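Local coordinates for putative P450-like enzyme (PDB 5Z9J), which binds heme b and probably works as a cytochrome P450 monooxygenase in the secondary metabolism of Streptomyces himastatinicus, at residues A[112-115]-A[116-119]; A[207-210]-A[211-214]; A[300-303]-A[304-308]; A[335-338]-A[339-342]. All coordinates share one frame; numbering follows the deposited sequence.

Contact 1 (A[112-115]-A[116-119]); sequences ELLD and GVEG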
loop_
_atom_site.group_PDB
_atom_site.type_symbol
_atom_site.label_atom_id
_atom_site.label_comp_id
_atom_site.label_asym_id
_atom_site.label_seq_id
_atom_site.Cartn_x
_atom_site.Cartn_y
_atom_site.Cartn_z
ATOM N N GLU A 112 6.884 -0.227 -22.822
ATOM C CA GLU A 112 8.159 0.482 -22.758
ATOM C C GLU A 112 9.100 -0.146 -21.737
ATOM O O GLU A 112 10.286 -0.325 -21.988
ATOM C CB GLU A 112 7.896 1.927 -22.408
ATOM C CG GLU A 112 8.858 2.905 -22.942
ATOM C CD GLU A 112 8.462 4.320 -22.541
ATOM O OE1 GLU A 112 7.326 4.736 -22.880
ATOM O OE2 GLU A 112 9.276 5.007 -21.888
ATOM N N LEU A 113 8.558 -0.509 -20.585
ATOM C CA LEU A 113 9.332 -1.222 -19.597
ATOM C C LEU A 113 9.817 -2.575 -20.129
ATOM O O LEU A 113 10.989 -2.939 -19.951
ATOM C CB LEU A 113 8.515 -1.401 -18.323
ATOM C CG LEU A 113 8.363 -0.118 -17.493
ATOM C CD1 LEU A 113 7.406 -0.343 -16.341
ATOM C CD2 LEU A 113 9.716 0.342 -16.977
ATOM N N LEU A 114 8.927 -3.340 -20.760
ATOM C CA LEU A 114 9.329 -4.668 -21.179
ATOM C C LEU A 114 10.286 -4.597 -22.366
ATOM O O LEU A 114 11.209 -5.406 -22.491
ATOM C CB LEU A 114 8.104 -5.510 -21.530
ATOM C CG LEU A 114 7.341 -5.736 -20.222
ATOM C CD1 LEU A 114 5.993 -6.465 -20.418
ATOM C CD2 LEU A 114 8.224 -6.387 -19.127
ATOM N N ASP A 115 10.130 -3.567 -23.185
ATOM C CA ASP A 115 11.088 -3.331 -24.259
ATOM C C ASP A 115 12.462 -3.128 -23.642
ATOM O O ASP A 115 13.474 -3.472 -24.246
ATOM C CB ASP A 115 10.688 -2.124 -25.104
ATOM C CG ASP A 115 9.529 -2.435 -26.045
ATOM O OD1 ASP A 115 9.119 -3.607 -26.123
ATOM O OD2 ASP A 115 9.059 -1.525 -26.758
ATOM N N GLY A 116 12.488 -2.591 -22.426
ATOM C CA GLY A 116 13.718 -2.438 -21.681
ATOM C C GLY A 116 14.427 -3.717 -21.286
ATOM O O GLY A 116 15.639 -3.703 -21.157
ATOM N N VAL A 117 13.701 -4.828 -21.078
ATOM C CA VAL A 117 14.372 -6.087 -20.740
ATOM C C VAL A 117 14.371 -7.125 -21.866
ATOM O O VAL A 117 14.638 -8.304 -21.610
ATOM C CB VAL A 117 13.749 -6.736 -19.491
ATOM C CG1 VAL A 117 14.031 -5.925 -18.260
ATOM C CG2 VAL A 117 12.263 -6.978 -19.722
ATOM N N GLU A 118 14.160 -6.678 -23.115
ATOM C CA GLU A 118 14.022 -7.600 -24.257
ATOM C C GLU A 118 15.249 -8.503 -24.483
ATOM O O GLU A 118 15.109 -9.658 -24.916
ATOM C CB GLU A 118 13.745 -6.834 -25.572
ATOM C CG GLU A 118 14.867 -5.865 -26.005
ATOM C CD GLU A 118 14.457 -4.801 -27.036
ATOM O OE1 GLU A 118 13.265 -4.701 -27.407
ATOM O OE2 GLU A 118 15.371 -4.094 -27.537
ATOM N N GLY A 119 16.445 -7.995 -24.202
ATOM C CA GLY A 119 17.664 -8.778 -24.390
ATOM C C GLY A 119 18.009 -9.753 -23.262
ATOM O O GLY A 119 18.933 -10.586 -23.380
#
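Backbone bonding changes spacing where Glu112, Leu113 and Leu114 meet Gly116 and Val117: Gly116 N still reaches four residues back to Glu112 O (3.2 Å), whereas the stronger bond of Val117 N goes three back, to Leu114 O (2.9 Å), its bond to Leu113 O being weak. At Leu114 O the donor stands 62° out of the carbonyl plane, so this bond misses the lone pairs, and the longer one from Glu118 N to Asp115 O is weak. The side chain of Val117 turns back beside the Leu114 carbonyl. Its CG2, between backbone N and carbonyl carbon, comes within 3.4 Å of Leu114 O and 4.1 Å of Leu114 CD2. Leu114 is buried beyond it against Phe129, Ile363 and Leu364. On the exposed flank, the extended chain of Glu118 curls round the Asp115 carbonyl and brings CD in front of the oxygen, 3.2 Å from Asp115 O. Asp115 OD1 and Glu118 OE1 come within 4.5 Å; the salt bridge from Asp115 OD1 to Arg367 probably offsets part of that repulsion. Such tightening is characteristic of a helix's last turn, here that of 96-116, which fits helix D of the P450 fold, packed against helices 125-130 and 350-367.

Contact 2 (A[207-210]-A[211-214]); sequences DLIS and QLVH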
loop_
_atom_site.group_PDB
_atom_site.type_symbol
_atom_site.label_atom_id
_atom_site.label_comp_id
_atom_site.label_asym_id
_atom_site.label_seq_id
_atom_site.Cartn_x
_atom_site.Cartn_y
_atom_site.Cartn_z
ATOM N N ASP A 207 -2.785 17.510 -14.787
ATOM C CA ASP A 207 -2.289 16.681 -13.704
ATOM C C ASP A 207 -2.965 16.996 -12.386
ATOM O O ASP A 207 -3.734 17.944 -12.273
ATOM C CB ASP A 207 -0.791 16.863 -13.575
ATOM C CG ASP A 207 -0.415 18.329 -13.425
ATOM O OD1 ASP A 207 -1.099 19.053 -12.680
ATOM O OD2 ASP A 207 0.564 18.762 -14.057
ATOM N N LEU A 208 -2.639 16.199 -11.384
ATOM C CA LEU A 208 -3.263 16.283 -10.074
ATOM C C LEU A 208 -2.854 17.543 -9.273
ATOM O O LEU A 208 -3.657 18.096 -8.518
ATOM C CB LEU A 208 -2.943 15.024 -9.296
ATOM C CG LEU A 208 -3.982 14.758 -8.220
ATOM C CD1 LEU A 208 -5.212 14.238 -8.905
ATOM C CD2 LEU A 208 -3.435 13.743 -7.241
ATOM N N ILE A 209 -1.593 17.951 -9.414
ATOM C CA ILE A 209 -1.068 19.152 -8.755
ATOM C C ILE A 209 -1.826 20.395 -9.202
ATOM O O ILE A 209 -2.136 21.286 -8.396
ATOM C CB ILE A 209 0.438 19.356 -9.038
ATOM C CG1 ILE A 209 1.234 18.248 -8.370
ATOM C CG2 ILE A 209 0.919 20.730 -8.553
ATOM C CD1 ILE A 209 1.092 18.248 -6.859
ATOM N N SER A 210 -2.097 20.459 -10.500
ATOM C CA SER A 210 -2.847 21.566 -11.061
ATOM C C SER A 210 -4.212 21.654 -10.429
ATOM O O SER A 210 -4.734 22.740 -10.205
ATOM C CB SER A 210 -3.001 21.409 -12.569
ATOM O OG SER A 210 -4.184 22.047 -12.988
ATOM N N GLN A 211 -4.775 20.493 -10.118
ATOM C CA GLN A 211 -6.072 20.435 -9.486
ATOM C C GLN A 211 -5.971 20.848 -8.018
ATOM O O GLN A 211 -6.838 21.560 -7.504
ATOM C CB GLN A 211 -6.631 19.011 -9.569
ATOM C CG GLN A 211 -7.045 18.534 -10.960
ATOM C CD GLN A 211 -8.258 19.266 -11.501
ATOM O OE1 GLN A 211 -9.380 19.035 -11.050
ATOM N NE2 GLN A 211 -8.039 20.153 -12.463
ATOM N N LEU A 212 -4.876 20.454 -7.364
ATOM C CA LEU A 212 -4.670 20.768 -5.949
ATOM C C LEU A 212 -4.434 22.262 -5.597
ATOM O O LEU A 212 -4.875 22.736 -4.545
ATOM C CB LEU A 212 -3.505 19.934 -5.398
ATOM C CG LEU A 212 -3.766 18.435 -5.230
ATOM C CD1 LEU A 212 -2.534 17.684 -4.688
ATOM C CD2 LEU A 212 -5.003 18.169 -4.389
ATOM N N VAL A 213 -3.730 22.989 -6.462
ATOM C CA VAL A 213 -3.436 24.394 -6.201
ATOM C C VAL A 213 -4.709 25.230 -6.185
ATOM O O VAL A 213 -4.733 26.303 -5.581
ATOM C CB VAL A 213 -2.430 24.971 -7.204
ATOM C CG1 VAL A 213 -1.105 24.230 -7.079
ATOM C CG2 VAL A 213 -2.972 24.913 -8.629
ATOM N N HIS A 214 -5.738 24.795 -6.909
ATOM C CA HIS A 214 -7.007 25.523 -6.892
ATOM C C HIS A 214 -7.947 25.066 -5.765
ATOM O O HIS A 214 -8.813 25.822 -5.341
ATOM C CB HIS A 214 -7.728 25.412 -8.234
ATOM C CG HIS A 214 -6.975 26.018 -9.379
ATOM N ND1 HIS A 214 -6.268 25.258 -10.290
ATOM C CD2 HIS A 214 -6.775 27.310 -9.735
ATOM C CE1 HIS A 214 -5.697 26.053 -11.176
ATOM N NE2 HIS A 214 -5.987 27.305 -10.860
#
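A short helix, 208-214, with Asp207 as its N-cap, carries this contact, its first good i to i+4 bond running from Leu212 N to Leu208 O (2.9 Å), after a weak one from Gln211 N to Asp207 O. The cap is direct: Asp207 OD1, approached nearly along its C-O axis, accepts from Ser210 N at 2.8 Å. Next, Val213 N reaches Ile209 O at 3.0 Å.

At the far end a side chain takes over a backbone role. The Ser210 carbonyl would be expected to receive the N-H of His214, yet that N-H makes a weak bond to Gln211 O instead. Ring atom ND1 of His214 donates to Ser210 O at 2.9 Å, nearly in line with C=O (167°), but the bond is bent at the hydrogen, the oxygen sitting 24° out of the ring plane. With chi1 at -63°, the imidazole lies beside its own backbone N and folds back toward the preceding turn, where ND1 can find that oxygen. Val213 CG2 rests 3.6 Å above one face of the ring, toward its rim, and probably limits its rotation; the same methyl is 3.2 Å from Ser210 O.

On another flank, Ile209 CD1 meets Leu212 CD1 at 4.3 Å, and Ile209 CG2 lies equally far from Val213 CG1. Ile209 and Val213 face helix 172-202 through Trp193 and Ala197, while Leu208 and Leu212 face Leu234 and Ile230 of helix 224-238. This place is consistent with helix H of P450s, and Leu208 also bonds by its backbone to Leu141 and touches Ala93 of helix 82-93.

Contact 3 (A[300-303]-A[304-308]); sequences TVIP and KDQLL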
loop_
_atom_site.group_PDB
_atom_site.type_symbol
_atom_site.label_atom_id
_atom_site.label_comp_id
_atom_site.label_asym_id
_atom_site.label_seq_id
_atom_site.Cartn_x
_atom_site.Cartn_y
_atom_site.Cartn_z
ATOM N N THR A 300 -12.121 -9.294 24.865
ATOM C CA THR A 300 -10.881 -8.834 25.484
ATOM C C THR A 300 -11.006 -7.333 25.667
ATOM O O THR A 300 -11.398 -6.626 24.735
ATOM C CB THR A 300 -9.614 -9.170 24.611
ATOM O OG1 THR A 300 -9.541 -10.581 24.387
ATOM C CG2 THR A 300 -8.335 -8.743 25.292
ATOM N N VAL A 301 -10.688 -6.849 26.867
ATOM C CA VAL A 301 -10.849 -5.437 27.154
ATOM C C VAL A 301 -9.564 -4.687 26.761
ATOM O O VAL A 301 -8.466 -4.998 27.215
ATOM C CB VAL A 301 -11.170 -5.171 28.641
ATOM C CG1 VAL A 301 -11.295 -3.670 28.909
ATOM C CG2 VAL A 301 -12.462 -5.888 29.077
ATOM N N ILE A 302 -9.705 -3.682 25.924
ATOM C CA ILE A 302 -8.517 -2.902 25.558
ATOM C C ILE A 302 -8.675 -1.490 26.121
ATOM O O ILE A 302 -9.681 -0.817 25.877
ATOM C CB ILE A 302 -8.303 -2.877 24.057
ATOM C CG1 ILE A 302 -8.113 -4.302 23.544
ATOM C CG2 ILE A 302 -7.070 -1.974 23.705
ATOM C CD1 ILE A 302 -8.275 -4.461 22.081
ATOM N N PRO A 303 -7.712 -1.070 26.947
ATOM C CA PRO A 303 -7.844 0.247 27.566
ATOM C C PRO A 303 -7.808 1.376 26.535
ATOM O O PRO A 303 -7.498 1.164 25.372
ATOM C CB PRO A 303 -6.629 0.330 28.514
ATOM C CG PRO A 303 -6.228 -1.119 28.764
ATOM C CD PRO A 303 -6.560 -1.829 27.470
ATOM N N LYS A 304 -8.201 2.550 27.008
ATOM C CA LYS A 304 -8.023 3.838 26.370
ATOM C C LYS A 304 -6.570 4.022 25.929
ATOM O O LYS A 304 -5.673 3.414 26.488
ATOM C CB LYS A 304 -8.422 4.950 27.365
ATOM C CG LYS A 304 -8.647 6.339 26.764
ATOM C CD LYS A 304 -8.896 7.418 27.845
ATOM C CE LYS A 304 -7.768 7.515 28.876
ATOM N NZ LYS A 304 -7.941 8.639 29.849
ATOM N N ASP A 305 -6.359 4.806 24.881
ATOM C CA ASP A 305 -5.021 5.234 24.460
ATOM C C ASP A 305 -4.011 4.116 24.206
ATOM O O ASP A 305 -2.849 4.239 24.586
ATOM C CB ASP A 305 -4.437 6.181 25.509
ATOM C CG ASP A 305 -5.329 7.371 25.774
ATOM O OD1 ASP A 305 -6.051 7.778 24.848
ATOM O OD2 ASP A 305 -5.292 7.925 26.899
ATOM N N GLN A 306 -4.447 3.038 23.558
ATOM C CA GLN A 306 -3.554 1.935 23.228
ATOM C C GLN A 306 -3.346 1.843 21.731
ATOM O O GLN A 306 -4.217 2.243 20.949
ATOM C CB GLN A 306 -4.103 0.600 23.750
ATOM C CG GLN A 306 -4.177 0.433 25.281
ATOM C CD GLN A 306 -2.839 0.559 25.960
ATOM O OE1 GLN A 306 -1.937 -0.249 25.715
ATOM N NE2 GLN A 306 -2.719 1.531 26.873
ATOM N N LEU A 307 -2.166 1.379 21.332
ATOM C CA LEU A 307 -1.880 1.124 19.936
ATOM C C LEU A 307 -2.391 -0.279 19.575
ATOM O O LEU A 307 -1.999 -1.260 20.205
ATOM C CB LEU A 307 -0.380 1.224 19.667
ATOM C CG LEU A 307 0.125 0.968 18.249
ATOM C CD1 LEU A 307 -0.469 1.987 17.260
ATOM C CD2 LEU A 307 1.654 1.050 18.198
ATOM N N LEU A 308 -3.252 -0.346 18.568
ATOM C CA LEU A 308 -3.808 -1.599 18.085
ATOM C C LEU A 308 -3.457 -1.835 16.622
ATOM O O LEU A 308 -3.747 -0.995 15.733
ATOM C CB LEU A 308 -5.325 -1.629 18.313
ATOM C CG LEU A 308 -6.099 -2.882 17.886
ATOM C CD1 LEU A 308 -5.747 -3.980 18.816
ATOM C CD2 LEU A 308 -7.608 -2.629 17.982
#
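From Ile302 to Gln306 the backbone leaves strand 300-302, bends through Pro303, Lys304 and Asp305, and enters strand 307-310, with Asp305 in the left-handed region (phi 55°, psi 42°). The two segments exchange no hydrogen bond; the bend is tied instead to Thr291, whose OG1 bonds to both Pro303 O and Gln306 N. Apolar contact closes the inside of the bend. Ile302 sends out two branches. CG2, placed opposite the backbone N, lies 3.9 Å from Gln306 CB, and the CG1 branch carries CD1 to within 4.2 Å of Leu308 CD1. The Ile302 and Leu308 chains cross at about a right angle, so they touch through methyl ends and not along their length.

Gln306 touches both the isoleucine, through CB, and the proline, through CG. Its CG is 3.9 Å from Pro303 CD and 3.4 Å from Pro303 O, a contact of aliphatic carbon with a carbonyl. The chain then folds at chi2 (-60°), which turns the amide away from the proline, where OE1 accepts from Trp36 NE1 of strand 35-38; this bond fixes the polar end while CB and CG do the packing. Asp305 likewise looks outward, with OD1 in a salt bridge to Arg60.

The connection joins two sheets. Ile302 pairs with Val295 in the small antiparallel hairpin 295-297/300-302, and Leu308 pairs with Arg289 in the mixed sheet. The side chain of Leu308 is about 5 Å from that of Arg289, which binds the heme. This passage from hairpin to larger sheet belongs to the beta-rich region of the P450 fold.

Contact 4 (A[335-338]-A[339-342]); sequences NAHL and GLGR. With HEM (protoporphyrin IX containing Fe), chain E.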
loop_
_atom_site.group_PDB
_atom_site.type_symbol
_atom_site.label_atom_id
_atom_site.label_comp_id
_atom_site.label_asym_id
_atom_site.label_seq_id
_atom_site.Cartn_x
_atom_site.Cartn_y
_atom_site.Cartn_z
ATOM N N ASN A 335 -15.328 -12.376 -2.441
ATOM C CA ASN A 335 -14.030 -12.146 -1.840
ATOM C C ASN A 335 -13.934 -10.770 -1.228
ATOM O O ASN A 335 -13.272 -9.865 -1.780
ATOM C CB ASN A 335 -12.925 -12.330 -2.887
ATOM C CG ASN A 335 -11.542 -12.372 -2.275
ATOM O OD1 ASN A 335 -11.383 -12.334 -1.050
ATOM N ND2 ASN A 335 -10.529 -12.437 -3.130
ATOM N N ALA A 336 -14.546 -10.615 -0.064
ATOM C CA ALA A 336 -14.615 -9.318 0.586
ATOM C C ALA A 336 -13.426 -9.170 1.503
ATOM O O ALA A 336 -13.558 -8.948 2.706
ATOM C CB ALA A 336 -15.946 -9.155 1.330
ATOM N N HIS A 337 -12.237 -9.282 0.915
ATOM C CA HIS A 337 -11.001 -9.263 1.672
ATOM C C HIS A 337 -10.774 -7.858 2.222
ATOM O O HIS A 337 -11.468 -6.904 1.823
ATOM C CB HIS A 337 -9.848 -9.709 0.795
ATOM C CG HIS A 337 -9.592 -8.770 -0.356
ATOM N ND1 HIS A 337 -8.985 -7.552 -0.182
ATOM C CD2 HIS A 337 -9.904 -8.845 -1.671
ATOM C CE1 HIS A 337 -8.895 -6.930 -1.348
ATOM N NE2 HIS A 337 -9.449 -7.697 -2.268
ATOM N N LEU A 338 -9.815 -7.729 3.136
ATOM C CA LEU A 338 -9.517 -6.445 3.770
ATOM C C LEU A 338 -8.236 -5.781 3.213
ATOM O O LEU A 338 -7.701 -4.808 3.792
ATOM C CB LEU A 338 -9.382 -6.639 5.288
ATOM C CG LEU A 338 -10.663 -7.082 6.005
ATOM C CD1 LEU A 338 -10.407 -7.257 7.510
ATOM C CD2 LEU A 338 -11.771 -6.043 5.758
ATOM N N GLY A 339 -7.738 -6.347 2.117
ATOM C CA GLY A 339 -6.507 -5.894 1.501
ATOM C C GLY A 339 -6.455 -4.422 1.163
ATOM O O GLY A 339 -5.364 -3.852 1.049
ATOM N N LEU A 340 -7.637 -3.844 0.959
ATOM C CA LEU A 340 -7.785 -2.477 0.556
ATOM C C LEU A 340 -8.424 -1.682 1.681
ATOM O O LEU A 340 -8.832 -0.521 1.506
ATOM C CB LEU A 340 -8.639 -2.404 -0.725
ATOM C CG LEU A 340 -7.862 -2.762 -2.013
ATOM C CD1 LEU A 340 -8.797 -2.909 -3.229
ATOM C CD2 LEU A 340 -6.706 -1.856 -2.334
ATOM N N GLY A 341 -8.528 -2.328 2.836
ATOM C CA GLY A 341 -9.136 -1.694 3.970
ATOM C C GLY A 341 -10.637 -1.843 3.965
ATOM O O GLY A 341 -11.187 -2.707 3.313
ATOM N N ARG A 342 -11.292 -1.002 4.751
ATOM C CA ARG A 342 -12.746 -0.985 4.877
ATOM C C ARG A 342 -13.157 0.275 5.591
ATOM O O ARG A 342 -12.540 0.607 6.600
ATOM C CB ARG A 342 -13.239 -2.209 5.650
ATOM C CG ARG A 342 -14.671 -2.100 6.107
ATOM C CD ARG A 342 -15.113 -3.407 6.680
ATOM N NE ARG A 342 -16.310 -3.299 7.493
ATOM C CZ ARG A 342 -17.342 -4.119 7.349
ATOM N NH1 ARG A 342 -17.306 -5.039 6.371
ATOM N NH2 ARG A 342 -18.401 -3.993 8.138
HETATM C CHA HEM E . -5.672 3.489 1.723
HETATM C CHB HEM E . -3.940 -0.781 0.387
HETATM C CHC HEM E . -2.760 1.151 -3.887
HETATM C CHD HEM E . -3.583 5.552 -2.213
HETATM C C1A HEM E . -5.361 2.149 1.785
HETATM C C2A HEM E . -5.627 1.205 2.872
HETATM C C3A HEM E . -5.162 0.012 2.492
HETATM C C4A HEM E . -4.569 0.169 1.156
HETATM C CMA HEM E . -5.210 -1.281 3.318
HETATM C CAA HEM E . -6.330 1.513 4.211
HETATM C CBA HEM E . -5.379 2.205 5.195
HETATM C CGA HEM E . -5.956 2.252 6.616
HETATM O O1A HEM E . -5.246 2.640 7.576
HETATM O O2A HEM E . -7.140 1.937 6.835
HETATM C C1B HEM E . -3.534 -0.638 -0.910
HETATM C C2B HEM E . -3.148 -1.726 -1.769
HETATM C C3B HEM E . -2.823 -1.193 -2.952
HETATM C C4B HEM E . -2.976 0.251 -2.853
HETATM C CMB HEM E . -3.158 -3.193 -1.303
HETATM C CAB HEM E . -2.338 -1.869 -4.240
HETATM C CBB HEM E . -2.222 -3.189 -4.383
HETATM C C1C HEM E . -2.899 2.526 -3.843
HETATM C C2C HEM E . -2.643 3.480 -4.951
HETATM C C3C HEM E . -2.882 4.689 -4.464
HETATM C C4C HEM E . -3.254 4.534 -3.081
HETATM C CMC HEM E . -2.228 3.055 -6.372
HETATM C CAC HEM E . -2.786 6.103 -5.085
HETATM C CBC HEM E . -2.474 6.343 -6.351
HETATM C C1D HEM E . -4.174 5.396 -1.001
HETATM C C2D HEM E . -4.537 6.483 -0.142
HETATM C C3D HEM E . -5.203 5.836 1.060
HETATM C C4D HEM E . -5.173 4.420 0.831
HETATM C CMD HEM E . -4.308 7.997 -0.373
HETATM C CAD HEM E . -5.721 6.572 2.300
HETATM C CBD HEM E . -7.190 6.905 2.157
HETATM C CGD HEM E . -7.685 7.437 3.490
HETATM O O1D HEM E . -6.989 7.298 4.523
HETATM O O2D HEM E . -8.816 7.988 3.526
HETATM N NA HEM E . -4.729 1.464 0.785
HETATM N NB HEM E . -3.400 0.563 -1.598
HETATM N NC HEM E . -3.239 3.237 -2.754
HETATM N ND HEM E . -4.589 4.182 -0.420
HETATM FE FE HEM E . -4.124 2.395 -1.050
HETATM O O HOH W 1 -10.401 -4.403 1.305
#
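The imidazole of His337 sets its edge against the backbone of Gly339, whose N-H meets ND1 at 2.9 Å with the donor only 4° from the ring plane. ND1 is therefore the acceptor; NE2, bonded to Glu275 OE1 of helix 270-280, holds the ring from its other side. The segment forms the start of the P450 heme-binding (Cys-ligand) loop, which carries the axial ligand Cys347: Leu340 and Gly341 stand where the family signature usually has Phe-Gly.

A type I turn from Leu338 to Gly341 shapes this approach, Gly341 N bonding to Leu338 O at 2.8 Å from well above the carbonyl plane (66° out of it). The turn presents Leu340 to the cofactor. Its CD2 lies over the face of one pyrrole, 3.6 Å from HEM C2B, on the side of Cys347. Gly341, with phi at 85°, lets the backbone run close along the porphyrin rim, its N 3.5 Å from HEM CMA. Away from the heme, Leu338 CD2 touches Arg342 CB at 4.1 Å, and both side chains pack on helix 41-48, while the NE of that arginine bonds to Ser49.

Buried polar groups inside the bend are satisfied by one water, which donates to His337 O (2.8 Å) and to Gly341 O (2.7 Å) and accepts from Leu340 N (2.8 Å).

In the fold
Along the chain the four contacts come in series, 112-119, 207-214, 300-308 and 335-342, all inside one cytochrome P450 fold and none touching another. Contacts 1 and 2 lie in the helical part, their centres about 32 Å apart. Contact 3 belongs to the beta-rich part, on the opposite side of the chain's centre from contact 1, with about 50 Å between the centres of contacts 1 and 3. Contact 4, its centre about 12 Å from that of the chain, lies against the heme. Helix 350-367, which follows the cysteine loop, links two distant places: Leu340 packs near its start and Leu114 near its end. Arg289 similarly connects contact 3 to the cofactor, pairing with Leu308 and hydrogen-bonding the heme.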